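Local coordinates for protein haloacid dehalogenase-like hydrolase (Bacteroides thetaiotaomicron, PDB 2RB5) that probably hydrolyses phosphate esters as a magnesium-dependent phosphatase of the haloacid dehalogenase superfamily, at residues 3-8 against 37-42; 7-12 against 50-55; 187-192 against 215-220. All coordinates share one frame; numbering follows the deposited sequence. Where two conformers were deposited one is given.

Contact 1 (3-8 against 37-42); sequences KALFFD and LKIFIA. With MG (magnesium ion), chain B; WO6 (trioxido(oxo)tungsten), chain C.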
loop_
_atom_site.group_PDB
_atom_site.type_symbol
_atom_site.label_atom_id
_atom_site.label_comp_id
_atom_site.label_asym_id
_atom_site.label_seq_id
_atom_site.Cartn_x
_atom_site.Cartn_y
_atom_site.Cartn_z
ATOM N N LYS A 3 -16.690 -5.493 11.177
ATOM C CA LYS A 3 -17.156 -6.152 9.977
ATOM C C LYS A 3 -16.118 -6.193 8.852
ATOM O O LYS A 3 -16.253 -7.044 7.967
ATOM C CB LYS A 3 -18.436 -5.493 9.444
ATOM C CG LYS A 3 -19.629 -5.704 10.368
ATOM C CD LYS A 3 -20.947 -5.229 9.808
ATOM C CE LYS A 3 -22.168 -5.848 10.469
ATOM N NZ LYS A 3 -23.509 -5.441 9.941
ATOM N N ALA A 4 -15.157 -5.309 8.832
ATOM C CA ALA A 4 -14.213 -5.177 7.740
ATOM C C ALA A 4 -12.810 -5.026 8.300
ATOM O O ALA A 4 -12.571 -4.176 9.168
ATOM C CB ALA A 4 -14.509 -3.968 6.896
ATOM N N LEU A 5 -11.896 -5.845 7.769
ATOM C CA LEU A 5 -10.483 -5.848 8.123
ATOM C C LEU A 5 -9.697 -5.328 6.935
ATOM O O LEU A 5 -9.895 -5.797 5.811
ATOM C CB LEU A 5 -9.994 -7.251 8.444
ATOM C CG LEU A 5 -10.813 -8.022 9.475
ATOM C CD1 LEU A 5 -10.231 -9.409 9.662
ATOM C CD2 LEU A 5 -10.901 -7.312 10.804
ATOM N N PHE A 6 -8.777 -4.392 7.170
ATOM C CA PHE A 6 -7.942 -3.818 6.127
ATOM C C PHE A 6 -6.486 -4.079 6.432
ATOM O O PHE A 6 -5.977 -3.579 7.458
ATOM C CB PHE A 6 -8.161 -2.286 6.032
ATOM C CG PHE A 6 -9.570 -1.971 5.581
ATOM C CD1 PHE A 6 -10.600 -1.771 6.492
ATOM C CD2 PHE A 6 -9.870 -1.925 4.226
ATOM C CE1 PHE A 6 -11.894 -1.523 6.039
ATOM C CE2 PHE A 6 -11.148 -1.675 3.783
ATOM C CZ PHE A 6 -12.171 -1.466 4.699
ATOM N N PHE A 7 -5.822 -4.829 5.583
ATOM C CA PHE A 7 -4.448 -5.241 5.812
ATOM C C PHE A 7 -3.496 -4.638 4.792
ATOM O O PHE A 7 -3.607 -4.898 3.598
ATOM C CB PHE A 7 -4.293 -6.753 5.692
ATOM C CG PHE A 7 -5.027 -7.540 6.742
ATOM C CD1 PHE A 7 -6.272 -8.104 6.479
ATOM C CD2 PHE A 7 -4.476 -7.748 7.999
ATOM C CE1 PHE A 7 -6.945 -8.818 7.449
ATOM C CE2 PHE A 7 -5.153 -8.464 8.959
ATOM C CZ PHE A 7 -6.388 -8.997 8.695
ATOM N N ASP A 8 -2.494 -3.895 5.291
ATOM C CA ASP A 8 -1.289 -3.663 4.496
ATOM C C ASP A 8 -0.647 -5.026 4.164
ATOM O O ASP A 8 -0.841 -6.013 4.878
ATOM C CB ASP A 8 -0.365 -2.780 5.307
ATOM C CG ASP A 8 0.972 -2.534 4.652
ATOM O OD1 ASP A 8 2.003 -2.813 5.293
ATOM O OD2 ASP A 8 0.933 -2.056 3.485
ATOM N N LEU A 37 -16.202 -12.008 8.538
ATOM C CA LEU A 37 -15.427 -10.771 8.343
ATOM C C LEU A 37 -15.162 -10.624 6.846
ATOM O O LEU A 37 -14.855 -11.585 6.163
ATOM C CB LEU A 37 -14.094 -10.809 9.077
ATOM C CG LEU A 37 -14.106 -10.506 10.574
ATOM C CD1 LEU A 37 -14.611 -9.079 10.819
ATOM C CD2 LEU A 37 -14.893 -11.515 11.377
ATOM N N LYS A 38 -15.227 -9.384 6.383
ATOM C CA LYS A 38 -14.719 -9.043 5.074
ATOM C C LYS A 38 -13.248 -8.693 5.227
ATOM O O LYS A 38 -12.855 -7.953 6.137
ATOM C CB LYS A 38 -15.501 -7.914 4.423
ATOM C CG LYS A 38 -16.972 -8.154 4.335
ATOM C CD LYS A 38 -17.381 -9.449 3.656
ATOM C CE LYS A 38 -18.888 -9.410 3.450
ATOM N NZ LYS A 38 -19.416 -10.725 2.972
ATOM N N ILE A 39 -12.444 -9.220 4.315
ATOM C CA ILE A 39 -10.980 -9.106 4.367
ATOM C C ILE A 39 -10.507 -8.361 3.156
ATOM O O ILE A 39 -10.684 -8.812 2.016
ATOM C CB ILE A 39 -10.352 -10.520 4.444
ATOM C CG1 ILE A 39 -10.749 -11.228 5.741
ATOM C CG2 ILE A 39 -8.844 -10.453 4.300
ATOM C CD1 ILE A 39 -10.347 -12.658 5.868
ATOM N N PHE A 40 -9.865 -7.219 3.380
ATOM C CA PHE A 40 -9.440 -6.342 2.293
ATOM C C PHE A 40 -7.928 -6.130 2.378
ATOM O O PHE A 40 -7.344 -5.998 3.460
ATOM C CB PHE A 40 -10.153 -4.993 2.410
ATOM C CG PHE A 40 -11.642 -5.141 2.308
ATOM C CD1 PHE A 40 -12.453 -4.943 3.413
ATOM C CD2 PHE A 40 -12.224 -5.515 1.107
ATOM C CE1 PHE A 40 -13.830 -5.140 3.294
ATOM C CE2 PHE A 40 -13.583 -5.727 0.987
ATOM C CZ PHE A 40 -14.382 -5.516 2.090
ATOM N N ILE A 41 -7.312 -6.025 1.207
ATOM C CA ILE A 41 -5.919 -5.592 1.076
ATOM C C ILE A 41 -5.902 -4.079 0.924
ATOM O O ILE A 41 -6.732 -3.519 0.202
ATOM C CB ILE A 41 -5.298 -6.306 -0.141
ATOM C CG1 ILE A 41 -5.321 -7.825 0.064
ATOM C CG2 ILE A 41 -3.940 -5.744 -0.479
ATOM C CD1 ILE A 41 -4.539 -8.314 1.259
ATOM N N ALA A 42 -4.941 -3.418 1.584
ATOM C CA ALA A 42 -4.753 -1.980 1.477
ATOM C C ALA A 42 -3.279 -1.724 1.317
ATOM O O ALA A 42 -2.540 -1.704 2.328
ATOM C CB ALA A 42 -5.377 -1.277 2.669
HETATM MG MG MG B . 3.920 -2.072 5.030
HETATM W W WO6 C . 2.395 -1.949 1.730
HETATM O O1 WO6 C . 3.429 -1.961 0.234
HETATM O O2 WO6 C . 3.599 -2.088 2.974
HETATM O O3 WO6 C . 1.559 -3.336 1.279
HETATM O O4 WO6 C . 1.768 -0.433 1.369
HETATM O O HOH W 1 3.197 -0.098 5.100
HETATM O O HOH W 2 5.908 -1.534 4.984
#
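In the beta-alpha-beta unit of the Rossmann-like HAD core, Leu5 and Phe7 are hydrogen-bonded to Lys38, Phe40 and Ala42 of a parallel neighbour, and helix 23-34 makes the connection between the two central strands. The evidence is a ladder of five backbone hydrogen bonds: Lys38 N to Lys3 O, Leu5 N to Lys38 O, Phe40 N to Leu5 O, Phe7 N to Phe40 O and Ala42 N to Phe7 O. The short strand axes cross at -26°.

On the face carrying Ala4, Phe6 and Phe40, both rings point the same way and lie side by side. Their planes are 23° apart, but the centroids are separated by 5.1 Å, so the rings barely overlap. Phe40 CD1 nevertheless sits over one face of the Phe6 ring, 3.5 Å from Phe6 CE2. Ala4 CB meets the edge of the Phe40 ring in its plane, at 3.8 Å from Phe40 CE1. Helix 188-199 covers this face, with Ile195 touching both rings.

The other face is aliphatic at one end, where Leu5 CD2 reaches Leu37 CD1 at 4.1 Å. Farther along, Phe7 CE1 approaches Ile39 CG2 at 4.0 Å, and Leu29 of helix 23-34 touches both residues.

Beyond the last rung, Asp8 CA makes a CA-H...O contact with Ala42 O at 3.2 Å. With CG anti to the backbone N (chi1 176°), the Asp8 carboxylate extends past the strand end, consistent with the nucleophile position of HAD enzymes: its OD1 binds magnesium at 2.1 Å and also accepts from Thr12 OG1, and its OD2 lies 2.3 Å from tungsten.

Contact 2 (7-12 against 50-55); sequences FDIDGT and INNLSE. With MG (magnesium ion), chain B; WO6 (trioxido(oxo)tungsten), chain C.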
loop_
_atom_site.group_PDB
_atom_site.type_symbol
_atom_site.label_atom_id
_atom_site.label_comp_id
_atom_site.label_asym_id
_atom_site.label_seq_id
_atom_site.Cartn_x
_atom_site.Cartn_y
_atom_site.Cartn_z
ATOM N N PHE A 7 -5.822 -4.829 5.583
ATOM C CA PHE A 7 -4.448 -5.241 5.812
ATOM C C PHE A 7 -3.496 -4.638 4.792
ATOM O O PHE A 7 -3.607 -4.898 3.598
ATOM C CB PHE A 7 -4.293 -6.753 5.692
ATOM C CG PHE A 7 -5.027 -7.540 6.742
ATOM C CD1 PHE A 7 -6.272 -8.104 6.479
ATOM C CD2 PHE A 7 -4.476 -7.748 7.999
ATOM C CE1 PHE A 7 -6.945 -8.818 7.449
ATOM C CE2 PHE A 7 -5.153 -8.464 8.959
ATOM C CZ PHE A 7 -6.388 -8.997 8.695
ATOM N N ASP A 8 -2.494 -3.895 5.291
ATOM C CA ASP A 8 -1.289 -3.663 4.496
ATOM C C ASP A 8 -0.647 -5.026 4.164
ATOM O O ASP A 8 -0.841 -6.013 4.878
ATOM C CB ASP A 8 -0.365 -2.780 5.307
ATOM C CG ASP A 8 0.972 -2.534 4.652
ATOM O OD1 ASP A 8 2.003 -2.813 5.293
ATOM O OD2 ASP A 8 0.933 -2.056 3.485
ATOM N N ILE A 9 0.148 -5.037 3.087
ATOM C CA ILE A 9 0.872 -6.257 2.729
ATOM C C ILE A 9 2.255 -6.281 3.369
ATOM O O ILE A 9 2.532 -7.086 4.285
ATOM C CB ILE A 9 0.994 -6.483 1.207
ATOM C CG1 ILE A 9 -0.380 -6.510 0.522
ATOM C CG2 ILE A 9 1.747 -7.767 0.960
ATOM C CD1 ILE A 9 -0.284 -6.494 -0.997
ATOM N N ASP A 10 3.169 -5.456 2.912
ATOM C CA ASP A 10 4.590 -5.604 3.261
ATOM C C ASP A 10 4.842 -5.158 4.679
ATOM O O ASP A 10 4.563 -4.050 5.091
ATOM C CB ASP A 10 5.421 -4.795 2.289
ATOM C CG ASP A 10 5.210 -5.295 0.878
ATOM O OD1 ASP A 10 5.687 -6.387 0.549
ATOM O OD2 ASP A 10 4.475 -4.588 0.096
ATOM N N GLY A 11 5.375 -6.117 5.478
ATOM C CA GLY A 11 5.608 -5.867 6.888
ATOM C C GLY A 11 4.399 -6.094 7.783
ATOM O O GLY A 11 4.514 -5.938 9.001
ATOM N N THR A 12 3.264 -6.433 7.202
ATOM C CA THR A 12 1.995 -6.617 7.905
ATOM C C THR A 12 1.462 -8.021 7.694
ATOM O O THR A 12 1.307 -8.772 8.684
ATOM C CB THR A 12 1.022 -5.493 7.495
ATOM O OG1 THR A 12 1.608 -4.230 7.839
ATOM C CG2 THR A 12 -0.297 -5.663 8.223
ATOM N N ILE A 50 1.611 -7.109 -7.210
ATOM C CA ILE A 50 1.172 -7.893 -6.061
ATOM C C ILE A 50 1.433 -9.375 -6.369
ATOM O O ILE A 50 0.577 -10.076 -6.894
ATOM C CB ILE A 50 -0.301 -7.638 -5.658
ATOM C CG1 ILE A 50 -0.497 -6.175 -5.298
ATOM C CG2 ILE A 50 -0.685 -8.528 -4.512
ATOM C CD1 ILE A 50 -1.914 -5.765 -5.052
ATOM N N ASN A 51 2.668 -9.797 -6.054
ATOM C CA ASN A 51 3.166 -11.127 -6.403
ATOM C C ASN A 51 3.363 -11.996 -5.187
ATOM O O ASN A 51 3.985 -13.054 -5.314
ATOM C CB ASN A 51 4.502 -10.989 -7.160
ATOM C CG ASN A 51 5.653 -10.533 -6.303
ATOM O OD1 ASN A 51 5.459 -9.905 -5.271
ATOM N ND2 ASN A 51 6.914 -10.866 -6.688
ATOM N N ASN A 52 2.870 -11.585 -4.038
ATOM C CA ASN A 52 3.206 -12.176 -2.723
ATOM C C ASN A 52 2.015 -12.575 -1.922
ATOM O O ASN A 52 2.173 -12.878 -0.738
ATOM C CB ASN A 52 4.141 -11.233 -1.967
ATOM C CG ASN A 52 3.588 -9.827 -1.768
ATOM O OD1 ASN A 52 2.478 -9.522 -2.192
ATOM N ND2 ASN A 52 4.398 -9.031 -1.098
ATOM N N LEU A 53 0.832 -12.653 -2.504
ATOM C CA LEU A 53 -0.388 -13.008 -1.817
ATOM C C LEU A 53 -1.025 -14.304 -2.245
ATOM O O LEU A 53 -2.165 -14.596 -1.882
ATOM C CB LEU A 53 -1.458 -11.888 -1.933
ATOM C CG LEU A 53 -1.105 -10.583 -1.251
ATOM C CD1 LEU A 53 -2.305 -9.650 -1.412
ATOM C CD2 LEU A 53 -0.743 -10.759 0.232
ATOM N N SER A 54 -0.289 -15.129 -3.028
ATOM C CA SER A 54 -0.963 -16.333 -3.562
ATOM C C SER A 54 -1.549 -17.251 -2.504
ATOM O O SER A 54 -2.601 -17.839 -2.760
ATOM C CB SER A 54 -0.017 -17.156 -4.456
ATOM O OG SER A 54 1.145 -17.582 -3.811
ATOM N N GLU A 55 -0.942 -17.311 -1.328
ATOM C CA GLU A 55 -1.523 -18.200 -0.341
ATOM C C GLU A 55 -2.957 -17.778 0.038
ATOM O O GLU A 55 -3.838 -18.604 0.260
ATOM C CB GLU A 55 -0.639 -18.247 0.925
ATOM C CG GLU A 55 0.678 -18.928 0.576
ATOM C CD GLU A 55 1.774 -18.458 1.494
ATOM O OE1 GLU A 55 1.737 -17.268 1.847
ATOM O OE2 GLU A 55 2.636 -19.207 1.908
HETATM MG MG MG B . 3.920 -2.072 5.030
HETATM W W WO6 C . 2.395 -1.949 1.730
HETATM O O1 WO6 C . 3.429 -1.961 0.234
HETATM O O2 WO6 C . 3.599 -2.088 2.974
HETATM O O3 WO6 C . 1.559 -3.336 1.279
HETATM O O4 WO6 C . 1.768 -0.433 1.369
HETATM O O HOH W 1 3.197 -0.098 5.100
HETATM O O HOH W 2 5.908 -1.534 4.984
#
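A buried amide oxygen without a polar partner marks this contact: Asn52 OD1 lies 3.7 Å from a methyl, Ile9 CG2. Ile9 belongs to the loop after strand 4-7, whose sequence matches the HAD-type DxDx(T/V) motif and whose Asp8 and Asp10 are magnesium-site residues; it faces the irregular chain leading into helix 54-58. The amide of Asn52 crosses the Ile9 side chain obliquely, with CG lying between the backbone N and the carbonyl carbon (chi1 57°). This brings Asn52 ND2 to 3.4 Å from Asp10 OD1, with the amide and carboxylate planes 42° apart. Asp10 OD2 has a firmer partner in the salt bridge to Arg45 NE.

The CD1 methyl of Ile9 meets carbon across the contact: it lies 3.8 Å from Leu53 CD1, and Ile50 CG2 comes to it crosswise. Ile41 of strand 38-42 touches both Ile9 and Leu53. An alanine in place of Ile9 would remove CG1, CG2 and CD1, and would probably leave a gap facing Leu53 and Ile50 and the Asn52 amide freer to turn.

While its side chain packs on segment 50-55, the backbone of Ile9 serves the site: Ile9 N donates to tungstate O3 at 2.9 Å, and Asp10 N donates to the same oxygen. Asp10 O binds magnesium at 2.1 Å. Thr12 OG1 donates to the anti lone pair of Asp8 OD1 at 2.9 Å.

Contact 3 (187-192 against 215-220); sequences TKQKGI and DISMLR. With WO6 (trioxido(oxo)tungsten), chain C.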
loop_
_atom_site.group_PDB
_atom_site.type_symbol
_atom_site.label_atom_id
_atom_site.label_comp_id
_atom_site.label_asym_id
_atom_site.label_seq_id
_atom_site.Cartn_x
_atom_site.Cartn_y
_atom_site.Cartn_z
ATOM N N THR A 187 -5.203 8.350 -0.221
ATOM C CA THR A 187 -4.472 7.594 0.769
ATOM C C THR A 187 -5.293 6.344 1.112
ATOM O O THR A 187 -6.432 6.212 0.666
ATOM C CB THR A 187 -4.207 8.364 2.081
ATOM O OG1 THR A 187 -5.439 8.468 2.761
ATOM C CG2 THR A 187 -3.692 9.768 1.749
ATOM N N LYS A 188 -4.738 5.480 1.916
ATOM C CA LYS A 188 -5.518 4.261 2.249
ATOM C C LYS A 188 -6.799 4.604 2.984
ATOM O O LYS A 188 -7.741 3.812 2.930
ATOM C CB LYS A 188 -4.663 3.289 3.038
ATOM C CG LYS A 188 -3.493 2.717 2.232
ATOM C CD LYS A 188 -2.635 1.773 3.037
ATOM C CE LYS A 188 -1.387 1.416 2.288
ATOM N NZ LYS A 188 -0.611 0.334 2.957
ATOM N N GLN A 189 -6.897 5.744 3.651
ATOM C CA GLN A 189 -8.160 6.210 4.261
ATOM C C GLN A 189 -9.256 6.342 3.197
ATOM O O GLN A 189 -10.407 5.928 3.447
ATOM C CB GLN A 189 -7.921 7.521 4.986
ATOM C CG GLN A 189 -9.145 8.408 5.277
ATOM C CD GLN A 189 -8.788 9.610 6.087
ATOM O OE1 GLN A 189 -7.645 9.740 6.542
ATOM N NE2 GLN A 189 -9.769 10.469 6.329
ATOM N N LYS A 190 -8.939 6.951 2.047
ATOM C CA LYS A 190 -9.880 7.037 0.929
ATOM C C LYS A 190 -10.315 5.649 0.477
ATOM O O LYS A 190 -11.471 5.397 0.185
ATOM C CB LYS A 190 -9.234 7.826 -0.233
ATOM C CG LYS A 190 -9.992 7.819 -1.526
ATOM C CD LYS A 190 -11.366 8.437 -1.453
ATOM C CE LYS A 190 -11.887 8.762 -2.857
ATOM N NZ LYS A 190 -13.301 9.251 -2.852
ATOM N N GLY A 191 -9.342 4.731 0.408
ATOM C CA GLY A 191 -9.662 3.366 0.029
ATOM C C GLY A 191 -10.651 2.712 0.986
ATOM O O GLY A 191 -11.590 2.064 0.536
ATOM N N ILE A 192 -10.454 2.886 2.290
ATOM C CA ILE A 192 -11.411 2.370 3.249
ATOM C C ILE A 192 -12.777 2.923 2.962
ATOM O O ILE A 192 -13.775 2.177 2.921
ATOM C CB ILE A 192 -10.965 2.654 4.708
ATOM C CG1 ILE A 192 -9.812 1.791 5.086
ATOM C CG2 ILE A 192 -12.163 2.480 5.667
ATOM C CD1 ILE A 192 -9.260 1.925 6.494
ATOM N N ASP A 215 0.550 3.839 6.227
ATOM C CA ASP A 215 -0.583 3.269 6.936
ATOM C C ASP A 215 -1.150 4.225 7.987
ATOM O O ASP A 215 -2.207 3.940 8.541
ATOM C CB ASP A 215 -0.178 1.966 7.633
ATOM C CG ASP A 215 0.281 0.934 6.619
ATOM O OD1 ASP A 215 -0.409 0.809 5.580
ATOM O OD2 ASP A 215 1.309 0.270 6.915
ATOM N N ILE A 216 -0.440 5.300 8.314
ATOM C CA ILE A 216 -0.876 6.129 9.427
ATOM C C ILE A 216 -2.284 6.671 9.229
ATOM O O ILE A 216 -3.079 6.654 10.143
ATOM C CB ILE A 216 0.182 7.233 9.688
ATOM C CG1 ILE A 216 1.414 6.634 10.370
ATOM C CG2 ILE A 216 -0.446 8.375 10.503
ATOM C CD1 ILE A 216 2.598 7.543 10.521
ATOM N N SER A 217 -2.609 7.119 8.003
ATOM C CA SER A 217 -3.973 7.697 7.845
ATOM C C SER A 217 -5.013 6.603 8.071
ATOM O O SER A 217 -6.057 6.918 8.641
ATOM C CB SER A 217 -4.166 8.448 6.561
ATOM O OG SER A 217 -4.020 7.606 5.435
ATOM N N MET A 218 -4.809 5.370 7.612
ATOM C CA MET A 218 -5.823 4.357 7.814
ATOM C C MET A 218 -5.815 3.829 9.242
ATOM O O MET A 218 -6.866 3.319 9.718
ATOM C CB MET A 218 -5.764 3.216 6.807
ATOM C CG MET A 218 -4.631 2.237 6.937
ATOM S SD MET A 218 -5.018 0.747 5.966
ATOM C CE MET A 218 -3.625 -0.290 6.358
ATOM N N LEU A 219 -4.687 3.857 9.959
ATOM C CA LEU A 219 -4.641 3.473 11.368
ATOM C C LEU A 219 -5.477 4.447 12.193
ATOM O O LEU A 219 -6.168 4.041 13.117
ATOM C CB LEU A 219 -3.189 3.406 11.873
ATOM C CG LEU A 219 -2.403 2.239 11.310
ATOM C CD1 LEU A 219 -0.913 2.428 11.606
ATOM C CD2 LEU A 219 -2.899 0.920 11.835
ATOM N N ARG A 220 -5.406 5.744 11.858
ATOM C CA ARG A 220 -6.211 6.748 12.519
ATOM C C ARG A 220 -7.677 6.681 12.147
ATOM O O ARG A 220 -8.584 6.885 12.945
ATOM C CB ARG A 220 -5.746 8.152 12.130
ATOM C CG ARG A 220 -4.375 8.460 12.701
ATOM C CD ARG A 220 -4.067 9.929 12.413
ATOM N NE ARG A 220 -2.777 10.313 12.918
ATOM C CZ ARG A 220 -1.868 11.112 12.430
ATOM N NH1 ARG A 220 -2.079 11.751 11.297
ATOM N NH2 ARG A 220 -0.729 11.303 13.089
HETATM W W WO6 C . 2.395 -1.949 1.730
HETATM O O1 WO6 C . 3.429 -1.961 0.234
HETATM O O2 WO6 C . 3.599 -2.088 2.974
HETATM O O3 WO6 C . 1.559 -3.336 1.279
HETATM O O4 WO6 C . 1.768 -0.433 1.369
HETATM O O HOH W 3 -6.789 9.580 8.973
#
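Lys188 and Met218 make the tight, buried part of this contact, while Gln189 and the Ser217 backbone form a looser part bridged by water. On the buried side the Lys188 chain is extended beyond CG, and its methylenes run obliquely over the thioether. Met218 has CG between the backbone N and the carbonyl carbon (chi1 72°), which lays CG and SD against the lysine, with Met218 SD 3.9 Å from Lys188 CB. Ile192 CD1 comes to Met218 CB at 3.7 Å, the two side chains crossing at about a right angle.

At the far end of the extended lysine, NZ forms a salt bridge with Asp215 OD1 at 2.7 Å, meeting the oxygen nearly along its C-O bond. The same nitrogen donates to tungstate O4 at 3.0 Å, and also to Ala42 O. The other carboxylate oxygen, Asp215 OD2, accepts from the backbone N atoms of Asp211 and Gly212, which holds the group in its rotation. A lysine at the start of a helix, facing an acidic loop beside the metal, is consistent with motifs III and IV of the HAD fold. Asp215 is assigned to the magnesium site from a structure of this protein, though here its side chain stays about 4 Å from the ion, and Lys188 is placed to bridge it to the phosphate-like oxyanion.

The short helical segments run at 44° to each other. On the partly exposed side, Thr187 OG1 and Ser217 OG hydrogen-bond at 3.1 Å, and either hydroxyl could donate. Thr187 is also the N-cap of helix 188-199, its OG1 accepting a weak bond from Gln189 N. Beyond this pair, Gln189 OE1 comes no nearer to Ser217 CB than 3.7 Å. Between these two residues a water makes the link, donating to Gln189 OE1 at 2.6 Å and to Ser217 O at 2.8 Å.

In the fold
From the N terminus, strand 4-7 and the loop after it start both contact 1 and contact 2. Contact 1 closes first, when the chain returns through helix 23-34 to strand 38-42; contact 2 closes slightly later, at the entry to helix 54-58, so the two overlap and share Phe7 and Asp8. Ile41 of contact 1 packs against Leu53 and Ile9 of contact 2. Contact 3 opens at helix 188-199, after both have closed, and closes its loop at helix 216-221, with strand 206-210 between. All three meet at the tungstate, where Lys188 NZ lies 2.9 Å from Asp8 OD2. Separately, Phe6 packs on Ile192, tying the central sheet to contact 3.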